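Local coordinates for uncharacterized protein (Legionella pneumophila subsp. pneumophila, PDB 5T2X) that is of unknown function, a mainly helical protein of the DUF5630 family, without strands, whose helices pack into an elongated array, at residues Ala200-Arg205 against Asp260-Lys265; Tyr167-Gly172 against Gly268-Phe273; Arg33-Leu38 against Ala66-Thr71; Asn20-Leu25 against Lys54-Phe59. One frame throughout, in Å; residues are numbered along the deposited sequence.

Contact 1 (Ala200-Arg205 against Asp260-Lys265); sequences ALLIAR and DKASEK
I203 lays its CG1 over the backbone and methyl of A262, where helix 191-207 meets helix 252-272 in a helix-helix crossing at -40°. The small size of A262 is consistent with the close approach: the short axes come within 8.7 Å, and the CA atoms of I203 and A262 lie 5.2 Å apart. CG1 of I203 reaches CA of A262 at 3.7 Å. With its CG1 branch set beside the backbone N (chi1 -64°) and the chain then extended, I203 carries CD1 one turn further along the facing helix, to CB of K265 at 4.1 Å. L202 adds its CB, 3.6 Å from CB of A262, so the alanine methyl is touched by both neighbours. K265 contributes only the root of its side chain here; the extended remainder runs past the segment to E199, the preceding residue of helix 191-207, with which NZ forms a salt bridge. Outside the two segments, I203 touches Y173 of helix 169-185 and L202 touches I241 of helix 237-248. No hydrogen bond links the two segments, so their mutual hold is apolar and depends on close fit, with charge pairing left to the margin.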
loop_
_atom_site.group_PDB
_atom_site.type_symbol
_atom_site.label_atom_id
_atom_site.label_comp_id
_atom_site.label_asym_id
_atom_site.label_seq_id
_atom_site.Cartn_x
_atom_site.Cartn_y
_atom_site.Cartn_z
ATOM N N ALA A 200 -2.216 15.485 7.703
ATOM C CA ALA A 200 -2.218 14.041 7.494
ATOM C C ALA A 200 -2.200 13.290 8.818
ATOM O O ALA A 200 -2.804 12.217 8.935
ATOM C CB ALA A 200 -1.027 13.632 6.630
ATOM N N LEU A 201 -1.512 13.833 9.824
ATOM C CA LEU A 201 -1.492 13.189 11.134
ATOM C C LEU A 201 -2.869 13.227 11.785
ATOM O O LEU A 201 -3.301 12.243 12.396
ATOM C CB LEU A 201 -0.451 13.857 12.030
ATOM C CG LEU A 201 -0.322 13.327 13.460
ATOM C CD1 LEU A 201 -0.013 11.840 13.459
ATOM C CD2 LEU A 201 0.751 14.099 14.212
ATOM N N LEU A 202 -3.574 14.354 11.662
ATOM C CA LEU A 202 -4.916 14.450 12.226
ATOM C C LEU A 202 -5.886 13.521 11.506
ATOM O O LEU A 202 -6.718 12.867 12.147
ATOM C CB LEU A 202 -5.411 15.896 12.167
ATOM C CG LEU A 202 -4.633 16.918 12.999
ATOM C CD1 LEU A 202 -5.185 18.320 12.794
ATOM C CD2 LEU A 202 -4.659 16.543 14.470
ATOM N N ILE A 203 -5.795 13.447 10.176
ATOM C CA ILE A 203 -6.666 12.550 9.421
ATOM C C ILE A 203 -6.409 11.102 9.817
ATOM O O ILE A 203 -7.344 10.304 9.948
ATOM C CB ILE A 203 -6.479 12.769 7.908
ATOM C CG1 ILE A 203 -6.906 14.183 7.516
ATOM C CG2 ILE A 203 -7.274 11.740 7.116
ATOM C CD1 ILE A 203 -6.636 14.520 6.065
ATOM N N ALA A 204 -5.139 10.745 10.027
ATOM C CA ALA A 204 -4.810 9.381 10.429
ATOM C C ALA A 204 -5.461 9.026 11.759
ATOM O O ALA A 204 -5.894 7.885 11.963
ATOM C CB ALA A 204 -3.294 9.209 10.510
ATOM N N ARG A 205 -5.547 9.990 12.677
ATOM C CA ARG A 205 -6.195 9.724 13.955
ATOM C C ARG A 205 -7.705 9.614 13.792
ATOM O O ARG A 205 -8.333 8.709 14.355
ATOM C CB ARG A 205 -5.839 10.816 14.962
ATOM C CG ARG A 205 -6.282 10.510 16.382
ATOM C CD ARG A 205 -5.890 11.629 17.332
ATOM N NE ARG A 205 -6.095 11.257 18.728
ATOM C CZ ARG A 205 -5.856 12.060 19.759
ATOM N NH1 ARG A 205 -5.404 13.291 19.555
ATOM N NH2 ARG A 205 -6.071 11.632 20.997
ATOM N N ASP A 260 -9.939 21.969 10.612
ATOM C CA ASP A 260 -11.182 21.900 9.850
ATOM C C ASP A 260 -10.994 21.122 8.553
ATOM O O ASP A 260 -11.881 20.363 8.146
ATOM C CB ASP A 260 -11.703 23.309 9.563
ATOM C CG ASP A 260 -12.272 23.983 10.798
ATOM O OD1 ASP A 260 -11.923 23.564 11.923
ATOM O OD2 ASP A 260 -13.068 24.933 10.644
ATOM N N LYS A 261 -9.848 21.297 7.890
ATOM C CA LYS A 261 -9.582 20.540 6.670
ATOM C C LYS A 261 -9.444 19.052 6.965
ATOM O O LYS A 261 -9.914 18.214 6.187
ATOM C CB LYS A 261 -8.325 21.071 5.981
ATOM C CG LYS A 261 -8.498 22.430 5.320
ATOM C CD LYS A 261 -7.180 22.952 4.766
ATOM C CE LYS A 261 -6.593 22.000 3.736
ATOM N NZ LYS A 261 -5.291 22.491 3.203
ATOM N N ALA A 262 -8.806 18.704 8.086
ATOM C CA ALA A 262 -8.654 17.298 8.442
ATOM C C ALA A 262 -10.000 16.662 8.770
ATOM O O ALA A 262 -10.276 15.530 8.353
ATOM C CB ALA A 262 -7.691 17.156 9.619
ATOM N N SER A 263 -10.851 17.374 9.513
ATOM C CA SER A 263 -12.168 16.840 9.848
ATOM C C SER A 263 -13.040 16.703 8.608
ATOM O O SER A 263 -13.785 15.726 8.472
ATOM C CB SER A 263 -12.850 17.733 10.885
ATOM O OG SER A 263 -12.109 17.777 12.090
ATOM N N GLU A 264 -12.960 17.670 7.692
ATOM C CA GLU A 264 -13.780 17.623 6.485
ATOM C C GLU A 264 -13.374 16.461 5.587
ATOM O O GLU A 264 -14.231 15.731 5.074
ATOM C CB GLU A 264 -13.673 18.947 5.729
ATOM C CG GLU A 264 -14.641 19.077 4.566
ATOM C CD GLU A 264 -14.409 20.339 3.759
ATOM O OE1 GLU A 264 -13.693 20.271 2.738
ATOM O OE2 GLU A 264 -14.935 21.401 4.152
ATOM N N LYS A 265 -12.068 16.271 5.387
ATOM C CA LYS A 265 -11.605 15.206 4.503
ATOM C C LYS A 265 -11.805 13.833 5.132
ATOM O O LYS A 265 -12.095 12.860 4.426
ATOM C CB LYS A 265 -10.137 15.429 4.140
ATOM C CG LYS A 265 -9.894 16.695 3.332
ATOM C CD LYS A 265 -8.416 16.910 3.053
ATOM C CE LYS A 265 -8.188 18.194 2.266
ATOM N NZ LYS A 265 -6.739 18.464 2.039
#

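Contact 2 (Tyr167-Gly172 against Gly268-Phe273); sequences YHWTPG and GILDEF
W169 turns its CG beside the backbone N (chi1 -68°) and F273 does the same (chi1 -59°), and these two torsions bring an indole edge against a phenyl face in an offset edge-to-face aromatic pair. The pair joins the N-terminal region of helix 169-185 to the residue that follows helix 252-272, the last helix of this all-helical fold. The six-membered ring of W169 and the ring of F273 have their centroids 5.0 Å apart and their planes at 62°. CZ2 of W169 sits above the phenyl face, displaced toward its rim, with CD2 of F273 at 3.5 Å; CH2 of W169 is just as near to that same carbon. The bond between these two indole carbons therefore forms the leading edge. I269, a turn earlier on the helix, meets the indole obliquely through CG2, 3.6 Å from CZ3 of W169, while L270 brings a methyl to the indole edge, near its plane. The hydrocarbon end of the indole is thus gathered by three side chains, whereas its polar end is satisfied elsewhere: NE1 donates to the carbonyl of P87. H210 touches both partners: its ring meets that of W169 and its NE2 hydrogen-bonds the carbonyl O of F273. In the plane of the indole, at its edge, lies CB of F273, 3.9 Å from CH2 of W169.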
loop_
_atom_site.group_PDB
_atom_site.type_symbol
_atom_site.label_atom_id
_atom_site.label_comp_id
_atom_site.label_asym_id
_atom_site.label_seq_id
_atom_site.Cartn_x
_atom_site.Cartn_y
_atom_site.Cartn_z
ATOM N N TYR A 167 -5.506 4.284 -0.399
ATOM C CA TYR A 167 -5.916 2.898 -0.238
ATOM C C TYR A 167 -5.687 2.312 1.148
ATOM O O TYR A 167 -6.220 1.233 1.423
ATOM C CB TYR A 167 -5.192 2.004 -1.259
ATOM C CG TYR A 167 -5.253 2.500 -2.689
ATOM C CD1 TYR A 167 -6.381 2.289 -3.472
ATOM C CD2 TYR A 167 -4.175 3.163 -3.261
ATOM C CE1 TYR A 167 -6.437 2.735 -4.782
ATOM C CE2 TYR A 167 -4.222 3.613 -4.570
ATOM C CZ TYR A 167 -5.354 3.396 -5.324
ATOM O OH TYR A 167 -5.405 3.840 -6.627
ATOM N N HIS A 168 -4.926 2.970 2.028
ATOM C CA HIS A 168 -4.483 2.298 3.245
ATOM C C HIS A 168 -4.786 3.080 4.519
ATOM O O HIS A 168 -4.125 2.860 5.539
ATOM C CB HIS A 168 -2.993 1.970 3.146
ATOM C CG HIS A 168 -2.668 1.056 2.006
ATOM N ND1 HIS A 168 -3.036 -0.272 1.992
ATOM C CD2 HIS A 168 -2.045 1.287 0.826
ATOM C CE1 HIS A 168 -2.637 -0.825 0.860
ATOM N NE2 HIS A 168 -2.033 0.099 0.136
ATOM N N TRP A 169 -5.767 3.980 4.483
ATOM C CA TRP A 169 -6.438 4.505 5.684
ATOM C C TRP A 169 -5.407 5.116 6.633
ATOM O O TRP A 169 -4.612 5.966 6.199
ATOM C CB TRP A 169 -7.280 3.381 6.276
ATOM C CG TRP A 169 -8.447 2.987 5.427
ATOM C CD1 TRP A 169 -8.434 2.149 4.352
ATOM C CD2 TRP A 169 -9.805 3.412 5.590
ATOM N NE1 TRP A 169 -9.699 2.028 3.830
ATOM C CE2 TRP A 169 -10.559 2.794 4.573
ATOM C CE3 TRP A 169 -10.455 4.255 6.495
ATOM C CZ2 TRP A 169 -11.931 2.993 4.437
ATOM C CZ3 TRP A 169 -11.817 4.453 6.358
ATOM C CH2 TRP A 169 -12.540 3.825 5.336
ATOM N N THR A 170 -5.378 4.721 7.912
ATOM C CA THR A 170 -4.502 5.386 8.877
ATOM C C THR A 170 -3.024 5.143 8.595
ATOM O O THR A 170 -2.252 6.118 8.606
ATOM C CB THR A 170 -4.889 4.968 10.301
ATOM O OG1 THR A 170 -6.146 5.560 10.650
ATOM C CG2 THR A 170 -3.826 5.394 11.304
ATOM N N PRO A 171 -2.553 3.911 8.355
ATOM C CA PRO A 171 -1.127 3.747 8.027
ATOM C C PRO A 171 -0.702 4.508 6.785
ATOM O O PRO A 171 0.461 4.926 6.696
ATOM C CB PRO A 171 -0.985 2.231 7.838
ATOM C CG PRO A 171 -2.067 1.654 8.665
ATOM C CD PRO A 171 -3.216 2.602 8.519
ATOM N N GLY A 172 -1.606 4.704 5.825
ATOM C CA GLY A 172 -1.269 5.508 4.661
ATOM C C GLY A 172 -1.037 6.965 5.015
ATOM O O GLY A 172 -0.044 7.569 4.597
ATOM N N GLY A 268 -15.604 12.844 4.783
ATOM C CA GLY A 268 -15.930 12.320 3.469
ATOM C C GLY A 268 -15.467 10.891 3.272
ATOM O O GLY A 268 -16.077 10.135 2.510
ATOM N N ILE A 269 -14.391 10.498 3.954
ATOM C CA ILE A 269 -13.910 9.123 3.865
ATOM C C ILE A 269 -14.819 8.189 4.653
ATOM O O ILE A 269 -15.216 7.124 4.166
ATOM C CB ILE A 269 -12.452 9.035 4.352
ATOM C CG1 ILE A 269 -11.522 9.782 3.394
ATOM C CG2 ILE A 269 -12.026 7.584 4.511
ATOM C CD1 ILE A 269 -10.075 9.803 3.840
ATOM N N LEU A 270 -15.169 8.579 5.881
ATOM C CA LEU A 270 -15.996 7.722 6.725
ATOM C C LEU A 270 -17.425 7.621 6.209
ATOM O O LEU A 270 -18.104 6.620 6.467
ATOM C CB LEU A 270 -15.984 8.239 8.164
ATOM C CG LEU A 270 -14.614 8.266 8.846
ATOM C CD1 LEU A 270 -14.708 8.892 10.227
ATOM C CD2 LEU A 270 -14.035 6.863 8.930
ATOM N N ASP A 271 -17.901 8.636 5.484
ATOM C CA ASP A 271 -19.250 8.580 4.935
ATOM C C ASP A 271 -19.332 7.674 3.713
ATOM O O ASP A 271 -20.368 7.038 3.488
ATOM C CB ASP A 271 -19.738 9.985 4.575
ATOM C CG ASP A 271 -19.972 10.853 5.798
ATOM O OD1 ASP A 271 -20.158 10.295 6.901
ATOM O OD2 ASP A 271 -19.976 12.094 5.654
ATOM N N GLU A 272 -18.260 7.600 2.920
ATOM C CA GLU A 272 -18.273 6.742 1.741
ATOM C C GLU A 272 -18.237 5.267 2.120
ATOM O O GLU A 272 -18.714 4.421 1.355
ATOM C CB GLU A 272 -17.095 7.087 0.829
ATOM C CG GLU A 272 -17.211 6.531 -0.581
ATOM C CD GLU A 272 -16.023 6.893 -1.450
ATOM O OE1 GLU A 272 -15.355 5.970 -1.962
ATOM O OE2 GLU A 272 -15.751 8.102 -1.613
ATOM N N PHE A 273 -17.684 4.941 3.285
ATOM C CA PHE A 273 -17.590 3.565 3.775
ATOM C C PHE A 273 -18.434 3.465 5.041
ATOM O O PHE A 273 -17.914 3.475 6.158
ATOM C CB PHE A 273 -16.130 3.169 4.025
ATOM C CG PHE A 273 -15.263 3.256 2.802
ATOM C CD1 PHE A 273 -15.174 2.189 1.924
ATOM C CD2 PHE A 273 -14.541 4.405 2.528
ATOM C CE1 PHE A 273 -14.378 2.267 0.796
ATOM C CE2 PHE A 273 -13.744 4.489 1.404
ATOM C CZ PHE A 273 -13.663 3.418 0.536
#

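Contact 3 (Arg33-Leu38 against Ala66-Thr71); sequences RAKMLL and ADIWRT
K35 reaches across to D67 in a salt bridge that spans two nearly parallel helices, 31-40 and 66-76, within the N-terminal helical bundle. Their short axes run at 12° to each other and come no closer than 10.8 Å, a gap that long side chains must bridge. NZ of K35 donates to OD1 of D67 at 2.7 Å, approaching on the syn side and 19° out of the carboxylate plane. The same ammonium group hydrogen-bonds the backbone O of E64, just ahead of helix 66-76, so its charge is held by one carboxylate oxygen and one main-chain carbonyl. The lysine delivers NZ by staying extended throughout, with CG anti to the backbone N (chi1 -177°). D67 answers from the opposite direction, its CG placed between the backbone N and the carbonyl carbon. Other polar groups of segment 66-71 are satisfied away from the interface: NE1 of W69 donates to the carbonyl of C60, and NE of R70 takes part in a salt bridge with E85. Alongside the ion pair the contact is apolar. L38 faces I68 from the buried side, with its CB 4.3 Å from CD1 of I68, and both leucine and isoleucine also touch L46 of helix 43-52. That same CD1 of I68 lies 3.8 Å from CG of K35, beside the lysine's aliphatic stem.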
loop_
_atom_site.group_PDB
_atom_site.type_symbol
_atom_site.label_atom_id
_atom_site.label_comp_id
_atom_site.label_asym_id
_atom_site.label_seq_id
_atom_site.Cartn_x
_atom_site.Cartn_y
_atom_site.Cartn_z
ATOM N N ARG A 33 -14.481 -25.803 -14.645
ATOM C CA ARG A 33 -13.293 -26.552 -15.033
ATOM C C ARG A 33 -12.073 -25.642 -15.118
ATOM O O ARG A 33 -10.972 -26.030 -14.707
ATOM C CB ARG A 33 -13.539 -27.261 -16.362
ATOM C CG ARG A 33 -12.547 -28.362 -16.675
ATOM C CD ARG A 33 -12.884 -29.025 -17.998
ATOM N NE ARG A 33 -14.262 -29.506 -18.027
ATOM C CZ ARG A 33 -14.857 -29.995 -19.110
ATOM N NH1 ARG A 33 -14.195 -30.067 -20.256
ATOM N NH2 ARG A 33 -16.115 -30.410 -19.046
ATOM N N ALA A 34 -12.249 -24.430 -15.649
ATOM C CA ALA A 34 -11.150 -23.470 -15.685
ATOM C C ALA A 34 -10.761 -23.028 -14.281
ATOM O O ALA A 34 -9.570 -22.903 -13.969
ATOM C CB ALA A 34 -11.536 -22.262 -16.536
ATOM N N LYS A 35 -11.753 -22.790 -13.421
ATOM C CA LYS A 35 -11.475 -22.433 -12.036
ATOM C C LYS A 35 -10.791 -23.575 -11.296
ATOM O O LYS A 35 -9.962 -23.339 -10.410
ATOM C CB LYS A 35 -12.778 -22.038 -11.342
ATOM C CG LYS A 35 -12.634 -21.563 -9.915
ATOM C CD LYS A 35 -13.967 -21.043 -9.408
ATOM C CE LYS A 35 -13.901 -20.680 -7.941
ATOM N NZ LYS A 35 -15.190 -20.109 -7.459
HETATM N N MSE A 36 -11.117 -24.811 -11.653
HETATM C CA MSE A 36 -10.510 -25.989 -11.052
HETATM C C MSE A 36 -9.022 -26.089 -11.382
HETATM O O MSE A 36 -8.206 -26.425 -10.522
HETATM C CB MSE A 36 -11.253 -27.235 -11.528
HETATM C CG MSE A 36 -10.549 -28.543 -11.289
HETATM SE SE MSE A 36 -11.522 -29.962 -12.200
HETATM C CE MSE A 36 -10.276 -31.427 -11.880
ATOM N N LEU A 37 -8.671 -25.788 -12.634
ATOM C CA LEU A 37 -7.271 -25.828 -13.041
ATOM C C LEU A 37 -6.504 -24.615 -12.528
ATOM O O LEU A 37 -5.327 -24.730 -12.167
ATOM C CB LEU A 37 -7.167 -25.917 -14.565
ATOM C CG LEU A 37 -7.583 -27.241 -15.206
ATOM C CD1 LEU A 37 -7.359 -27.199 -16.711
ATOM C CD2 LEU A 37 -6.822 -28.401 -14.579
ATOM N N LEU A 38 -7.153 -23.447 -12.492
ATOM C CA LEU A 38 -6.496 -22.249 -11.980
ATOM C C LEU A 38 -6.108 -22.405 -10.516
ATOM O O LEU A 38 -5.075 -21.876 -10.089
ATOM C CB LEU A 38 -7.405 -21.033 -12.165
ATOM C CG LEU A 38 -7.517 -20.484 -13.590
ATOM C CD1 LEU A 38 -8.716 -19.559 -13.715
ATOM C CD2 LEU A 38 -6.238 -19.762 -13.982
ATOM N N ALA A 66 -13.044 -14.637 -6.588
ATOM C CA ALA A 66 -12.283 -14.058 -5.489
ATOM C C ALA A 66 -11.760 -15.114 -4.523
ATOM O O ALA A 66 -10.754 -14.873 -3.845
ATOM C CB ALA A 66 -13.145 -13.040 -4.738
ATOM N N ASP A 67 -12.419 -16.272 -4.435
ATOM C CA ASP A 67 -11.928 -17.334 -3.562
ATOM C C ASP A 67 -10.606 -17.910 -4.046
ATOM O O ASP A 67 -9.860 -18.480 -3.242
ATOM C CB ASP A 67 -12.967 -18.447 -3.450
ATOM C CG ASP A 67 -13.239 -19.119 -4.777
ATOM O OD1 ASP A 67 -14.023 -18.561 -5.571
ATOM O OD2 ASP A 67 -12.667 -20.201 -5.026
ATOM N N ILE A 68 -10.310 -17.787 -5.342
ATOM C CA ILE A 68 -9.008 -18.206 -5.850
ATOM C C ILE A 68 -7.900 -17.417 -5.169
ATOM O O ILE A 68 -6.870 -17.976 -4.771
ATOM C CB ILE A 68 -8.955 -18.047 -7.380
ATOM C CG1 ILE A 68 -10.025 -18.910 -8.053
ATOM C CG2 ILE A 68 -7.566 -18.389 -7.906
ATOM C CD1 ILE A 68 -10.047 -18.786 -9.562
ATOM N N TRP A 69 -8.103 -16.109 -5.004
ATOM C CA TRP A 69 -7.090 -15.262 -4.388
ATOM C C TRP A 69 -7.070 -15.413 -2.872
ATOM O O TRP A 69 -5.999 -15.350 -2.258
ATOM C CB TRP A 69 -7.326 -13.803 -4.781
ATOM C CG TRP A 69 -7.353 -13.590 -6.267
ATOM C CD1 TRP A 69 -8.452 -13.371 -7.044
ATOM C CD2 TRP A 69 -6.228 -13.591 -7.154
ATOM N NE1 TRP A 69 -8.081 -13.227 -8.360
ATOM C CE2 TRP A 69 -6.721 -13.361 -8.454
ATOM C CE3 TRP A 69 -4.852 -13.762 -6.976
ATOM C CZ2 TRP A 69 -5.887 -13.296 -9.568
ATOM C CZ3 TRP A 69 -4.026 -13.698 -8.083
ATOM C CH2 TRP A 69 -4.546 -13.468 -9.363
ATOM N N ARG A 70 -8.238 -15.610 -2.250
ATOM C CA ARG A 70 -8.282 -15.756 -0.798
ATOM C C ARG A 70 -7.538 -17.000 -0.337
ATOM O O ARG A 70 -6.931 -16.994 0.740
ATOM C CB ARG A 70 -9.729 -15.797 -0.308
ATOM C CG ARG A 70 -10.444 -14.469 -0.415
ATOM C CD ARG A 70 -11.702 -14.441 0.433
ATOM N NE ARG A 70 -12.359 -13.142 0.336
ATOM C CZ ARG A 70 -13.236 -12.822 -0.610
ATOM N NH1 ARG A 70 -13.565 -13.713 -1.534
ATOM N NH2 ARG A 70 -13.784 -11.616 -0.630
ATOM N N THR A 71 -7.576 -18.071 -1.133
ATOM C CA THR A 71 -6.789 -19.256 -0.811
ATOM C C THR A 71 -5.304 -18.926 -0.761
ATOM O O THR A 71 -4.595 -19.347 0.160
ATOM C CB THR A 71 -7.064 -20.361 -1.831
ATOM O OG1 THR A 71 -8.447 -20.736 -1.769
ATOM C CG2 THR A 71 -6.198 -21.580 -1.549
#

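Contact 4 (Asn20-Leu25 against Lys54-Phe59); sequences NIIENL and KTITDF
A helix-helix crossing at 59° joins helix 15-27 to helix 54-60 in the N-terminal bundle, their short axes approaching to 9.2 Å. I56 reaches across to the facing helix. Its CD1 lies 3.5 Å from CG2 of I22 and 3.8 Å from the backbone N of E23, and thus packs against both a methyl branch and the main chain. A bent chain makes this possible: CG1 stands beside the backbone N, and the second torsion, at -50°, folds CD1 back instead of extending it. The side chains of I22 and I56 meet at about a right angle, as do those of E23 and I56. E23 uses its aliphatic stem here, CG resting 3.9 Å from CD1 of I56 and 4.1 Å from CB of T55. Its carboxylate goes elsewhere, OE2 accepting a hydrogen bond from S53, whose OG is also the hydrogen-bond partner of the backbone N of I56 at the start of helix 54-60. One serine hydroxyl thereby connects the glutamate with the helix that it packs upon. I22 continues the apolar layer to L38 and Y49. T55 points at the facing helix, its CG2 lying 3.9 Å from the carbonyl O of E23.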
loop_
_atom_site.group_PDB
_atom_site.type_symbol
_atom_site.label_atom_id
_atom_site.label_comp_id
_atom_site.label_asym_id
_atom_site.label_seq_id
_atom_site.Cartn_x
_atom_site.Cartn_y
_atom_site.Cartn_z
ATOM N N ASN A 20 -3.486 -21.561 -23.346
ATOM C CA ASN A 20 -4.622 -21.771 -24.237
ATOM C C ASN A 20 -5.609 -22.793 -23.690
ATOM O O ASN A 20 -6.787 -22.759 -24.065
ATOM C CB ASN A 20 -4.136 -22.214 -25.619
ATOM C CG ASN A 20 -3.287 -21.164 -26.306
ATOM O OD1 ASN A 20 -3.427 -19.969 -26.048
ATOM N ND2 ASN A 20 -2.398 -21.608 -27.187
ATOM N N ILE A 21 -5.162 -23.700 -22.820
ATOM C CA ILE A 21 -6.072 -24.686 -22.245
ATOM C C ILE A 21 -7.077 -24.005 -21.325
ATOM O O ILE A 21 -8.283 -24.279 -21.382
ATOM C CB ILE A 21 -5.281 -25.781 -21.507
ATOM C CG1 ILE A 21 -4.430 -26.583 -22.493
ATOM C CG2 ILE A 21 -6.229 -26.693 -20.745
ATOM C CD1 ILE A 21 -3.444 -27.508 -21.822
ATOM N N ILE A 22 -6.600 -23.101 -20.468
ATOM C CA ILE A 22 -7.507 -22.401 -19.563
ATOM C C ILE A 22 -8.299 -21.339 -20.316
ATOM O O ILE A 22 -9.476 -21.097 -20.021
ATOM C CB ILE A 22 -6.728 -21.802 -18.377
ATOM C CG1 ILE A 22 -5.937 -22.896 -17.660
ATOM C CG2 ILE A 22 -7.677 -21.128 -17.400
ATOM C CD1 ILE A 22 -5.317 -22.444 -16.358
ATOM N N GLU A 23 -7.673 -20.695 -21.305
ATOM C CA GLU A 23 -8.377 -19.699 -22.109
ATOM C C GLU A 23 -9.589 -20.306 -22.803
ATOM O O GLU A 23 -10.683 -19.729 -22.788
ATOM C CB GLU A 23 -7.432 -19.087 -23.143
ATOM C CG GLU A 23 -6.492 -18.028 -22.607
ATOM C CD GLU A 23 -5.774 -17.296 -23.722
ATOM O OE1 GLU A 23 -6.122 -17.527 -24.899
ATOM O OE2 GLU A 23 -4.865 -16.494 -23.427
ATOM N N ASN A 24 -9.412 -21.474 -23.425
ATOM C CA ASN A 24 -10.508 -22.088 -24.165
ATOM C C ASN A 24 -11.614 -22.563 -23.230
ATOM O O ASN A 24 -12.799 -22.469 -23.568
ATOM C CB ASN A 24 -9.987 -23.243 -25.019
ATOM C CG ASN A 24 -9.041 -22.778 -26.112
ATOM O OD1 ASN A 24 -9.015 -21.598 -26.465
ATOM N ND2 ASN A 24 -8.260 -23.705 -26.655
ATOM N N LEU A 25 -11.249 -23.068 -22.049
ATOM C CA LEU A 25 -12.261 -23.475 -21.077
ATOM C C LEU A 25 -13.150 -22.302 -20.684
ATOM O O LEU A 25 -14.362 -22.463 -20.508
ATOM C CB LEU A 25 -11.594 -24.079 -19.841
ATOM C CG LEU A 25 -10.921 -25.441 -20.015
ATOM C CD1 LEU A 25 -10.238 -25.873 -18.726
ATOM C CD2 LEU A 25 -11.933 -26.482 -20.468
ATOM N N LYS A 54 -5.664 -11.719 -21.521
ATOM C CA LYS A 54 -6.824 -10.924 -21.138
ATOM C C LYS A 54 -7.982 -11.811 -20.696
ATOM O O LYS A 54 -8.737 -11.437 -19.791
ATOM C CB LYS A 54 -7.252 -10.026 -22.301
ATOM C CG LYS A 54 -8.542 -9.258 -22.055
ATOM C CD LYS A 54 -8.991 -8.506 -23.298
ATOM C CE LYS A 54 -10.352 -7.862 -23.083
ATOM N NZ LYS A 54 -10.348 -6.923 -21.926
ATOM N N THR A 55 -8.135 -12.984 -21.317
ATOM C CA THR A 55 -9.227 -13.881 -20.951
ATOM C C THR A 55 -9.081 -14.374 -19.516
ATOM O O THR A 55 -10.068 -14.452 -18.777
ATOM C CB THR A 55 -9.282 -15.064 -21.918
ATOM O OG1 THR A 55 -9.451 -14.585 -23.258
ATOM C CG2 THR A 55 -10.442 -15.986 -21.566
ATOM N N ILE A 56 -7.854 -14.697 -19.101
ATOM C CA ILE A 56 -7.643 -15.234 -17.760
ATOM C C ILE A 56 -7.876 -14.156 -16.707
ATOM O O ILE A 56 -8.587 -14.376 -15.720
ATOM C CB ILE A 56 -6.233 -15.841 -17.635
ATOM C CG1 ILE A 56 -6.001 -16.913 -18.704
ATOM C CG2 ILE A 56 -6.021 -16.419 -16.243
ATOM C CD1 ILE A 56 -7.088 -17.935 -18.804
ATOM N N THR A 57 -7.283 -12.974 -16.901
ATOM C CA THR A 57 -7.337 -11.952 -15.859
ATOM C C THR A 57 -8.752 -11.418 -15.668
ATOM O O THR A 57 -9.172 -11.161 -14.534
ATOM C CB THR A 57 -6.361 -10.814 -16.172
ATOM O OG1 THR A 57 -6.472 -9.799 -15.165
ATOM C CG2 THR A 57 -6.641 -10.202 -17.537
ATOM N N ASP A 58 -9.509 -11.253 -16.757
ATOM C CA ASP A 58 -10.891 -10.802 -16.620
ATOM C C ASP A 58 -11.724 -11.829 -15.865
ATOM O O ASP A 58 -12.562 -11.469 -15.030
ATOM C CB ASP A 58 -11.498 -10.523 -17.995
ATOM C CG ASP A 58 -10.815 -9.375 -18.712
ATOM O OD1 ASP A 58 -10.112 -8.586 -18.046
ATOM O OD2 ASP A 58 -10.990 -9.259 -19.944
ATOM N N PHE A 59 -11.500 -13.114 -16.143
ATOM C CA PHE A 59 -12.204 -14.167 -15.419
ATOM C C PHE A 59 -11.799 -14.193 -13.951
ATOM O O PHE A 59 -12.639 -14.419 -13.072
ATOM C CB PHE A 59 -11.932 -15.516 -16.085
ATOM C CG PHE A 59 -12.575 -16.683 -15.393
ATOM C CD1 PHE A 59 -13.942 -16.888 -15.477
ATOM C CD2 PHE A 59 -11.809 -17.586 -14.675
ATOM C CE1 PHE A 59 -14.536 -17.965 -14.845
ATOM C CE2 PHE A 59 -12.396 -18.666 -14.042
ATOM C CZ PHE A 59 -13.762 -18.856 -14.128
#

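In the fold
From the N terminus, contact 4 opens on helix 15-27 and contact 3 on helix 31-40; contact 4 closes on helix 54-60 before contact 3 closes on helix 66-76. Their loops cross, interleaving these four helices, with helix 43-52 between them in the chain, and L25 and I22 of contact 4 pack on residues of contact 3. After a long helical stretch contact 2 opens at 167-172, and contact 1 is nested within its loop; both close on helix 252-272, which ties helices 169-185 and 191-207 together. A probable hydrogen bond from T170 OG1 to A204 O joins contacts 2 and 1. Contact 1 lies across the chain's centre from contacts 3 and 4.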